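Protein RIF2 (Saccharomyces cerevisiae, PDB 4BJ1) takes part in transcriptional silencing and telomere length regulation in budding yeast, binding the RAP1 C-terminus and RIF1 at chromosome ends. Local coordinates at the interface of chains A and B. Numbering follows the deposited sequence. Chains: chain A/B, Protein RIF2.

The interface of chains A and B. Residues chain A 7, 9, 11-12; chain B 58, 61, 152, 155.
The phenyl ring of A:Phe9 is the apolar centre of this patch of the two-fold interface between two copies of RIF2, an AAA+ fold protein. A:Phe9 lies just before helix 10-26, and its ring docks on helix 58-74 of chain B. The pairing may belong to the crystal rather than to the protein in the cell. The evidence for docking is the position of the B:Ile58 delta-methyl, CD1, which sits over the root of the ring, 3.4 Å from A:Phe9 CG. B:Ile58 gets there with CG1 anti to its backbone N (chi1 -160°), and the two side chains cross obliquely. The opposite ring face carries the carbonyl oxygen of A:His7 from its own chain, toward the rim, so the phenyl is flanked above and below.

B:Tyr61, one turn further along the same helix, runs at about a right angle to A:Phe9, its CE2 lying 4.0 Å from A:Phe9 CD2. The delta-methyl of B:Ile58 also lies at the edge of the tyrosine ring, which places the methyl against both aromatics. One tyrosine face takes the aliphatic part of A:Lys12: CD stands 3.7 Å above the ring plane, off-centre, and A:Lys12 CE is 3.5 Å from B:Tyr61 CE2. Beside this, A:Gln11 adds a looser contact, its CG 4.0 Å from B:Ile58 CG2, the branch methyl.

At the far end of the phenyl ring two carboxylates meet its edge tip to tip. OE2 of B:Glu152 lies 3.5 Å from A:Phe9 CE2, with its carboxylate turned 67° from the ring. B:Asp155 OD2 approaches A:Phe9 CZ at 3.3 Å, its carboxylate nearer coplanar at 23°. Oxygens set at the rim rather than over a face would suit the partly positive ring hydrogens, a weak electrostatic attraction at most. No hydrogen bond or salt bridge crosses the patch, which hides 281 Å² in all.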
loop_
_atom_site.group_PDB
_atom_site.type_symbol
_atom_site.label_atom_id
_atom_site.label_comp_id
_atom_site.label_asym_id
_atom_site.label_seq_id
_atom_site.Cartn_x
_atom_site.Cartn_y
_atom_site.Cartn_z
ATOM N N HIS A 7 19.327 -15.912 4.503
ATOM C CA HIS A 7 18.526 -16.958 3.869
ATOM C C HIS A 7 16.987 -16.758 4.028
ATOM O O HIS A 7 16.235 -17.131 3.116
ATOM C CB HIS A 7 18.963 -18.354 4.345
ATOM N N PHE A 9 14.585 -13.878 4.214
ATOM C CA PHE A 9 14.394 -12.450 4.003
ATOM C C PHE A 9 13.064 -11.934 4.571
ATOM O O PHE A 9 12.015 -11.859 3.898
ATOM C CB PHE A 9 14.610 -12.119 2.539
ATOM C CG PHE A 9 15.960 -12.623 2.089
ATOM C CD1 PHE A 9 17.124 -12.241 2.754
ATOM C CD2 PHE A 9 16.071 -13.506 1.025
ATOM C CE1 PHE A 9 18.379 -12.727 2.347
ATOM C CE2 PHE A 9 17.324 -13.986 0.618
ATOM C CZ PHE A 9 18.468 -13.584 1.275
ATOM N N GLN A 11 12.737 -8.908 5.871
ATOM C CA GLN A 11 12.557 -7.549 5.382
ATOM C C GLN A 11 11.573 -7.500 4.198
ATOM O O GLN A 11 10.791 -6.559 4.101
ATOM C CB GLN A 11 13.909 -6.950 4.987
ATOM C CG GLN A 11 13.869 -5.461 4.701
ATOM C CD GLN A 11 13.414 -4.700 5.908
ATOM O OE1 GLN A 11 13.988 -4.827 6.998
ATOM N NE2 GLN A 11 12.348 -3.922 5.738
ATOM N N LYS A 12 11.590 -8.519 3.326
ATOM C CA LYS A 12 10.663 -8.608 2.198
ATOM C C LYS A 12 9.227 -8.780 2.731
ATOM O O LYS A 12 8.344 -8.031 2.306
ATOM C CB LYS A 12 11.051 -9.734 1.220
ATOM C CG LYS A 12 10.113 -9.794 0.023
ATOM C CD LYS A 12 10.689 -10.565 -1.170
ATOM C CE LYS A 12 10.324 -12.031 -1.232
ATOM N NZ LYS A 12 8.860 -12.239 -1.274
ATOM N N ILE B 58 18.152 -6.449 -0.766
ATOM C CA ILE B 58 16.871 -7.015 -0.388
ATOM C C ILE B 58 15.722 -6.107 -0.863
ATOM O O ILE B 58 14.697 -6.622 -1.310
ATOM C CB ILE B 58 16.815 -7.403 1.110
ATOM C CG1 ILE B 58 15.705 -8.412 1.348
ATOM C CG2 ILE B 58 16.753 -6.204 2.051
ATOM C CD1 ILE B 58 15.936 -9.577 0.513
ATOM N N TYR B 61 15.021 -7.054 -4.566
ATOM C CA TYR B 61 14.356 -8.349 -4.588
ATOM C C TYR B 61 12.870 -8.189 -4.251
ATOM O O TYR B 61 12.023 -8.660 -5.028
ATOM C CB TYR B 61 15.041 -9.289 -3.589
ATOM C CG TYR B 61 14.389 -10.646 -3.442
ATOM C CD1 TYR B 61 13.930 -11.352 -4.561
ATOM C CD2 TYR B 61 14.289 -11.260 -2.195
ATOM C CE1 TYR B 61 13.305 -12.588 -4.428
ATOM C CE2 TYR B 61 13.723 -12.523 -2.058
ATOM C CZ TYR B 61 13.219 -13.177 -3.176
ATOM O OH TYR B 61 12.612 -14.396 -3.033
ATOM N N GLU B 152 15.830 -18.685 -5.852
ATOM C CA GLU B 152 16.551 -17.541 -5.315
ATOM C C GLU B 152 17.950 -17.949 -4.788
ATOM O O GLU B 152 18.066 -18.725 -3.832
ATOM C CB GLU B 152 15.665 -16.836 -4.264
ATOM C CG GLU B 152 16.363 -15.830 -3.354
ATOM C CD GLU B 152 16.890 -16.423 -2.058
ATOM O OE1 GLU B 152 16.070 -16.961 -1.275
ATOM O OE2 GLU B 152 18.127 -16.398 -1.849
ATOM N N ASP B 155 22.721 -15.250 -1.818
ATOM C CA ASP B 155 23.855 -15.269 -0.880
ATOM C C ASP B 155 24.979 -16.198 -1.403
ATOM O O ASP B 155 25.880 -16.569 -0.632
ATOM C CB ASP B 155 23.419 -15.636 0.552
ATOM C CG ASP B 155 22.827 -14.492 1.361
ATOM O OD1 ASP B 155 23.606 -13.613 1.819
ATOM O OD2 ASP B 155 21.607 -14.521 1.614
#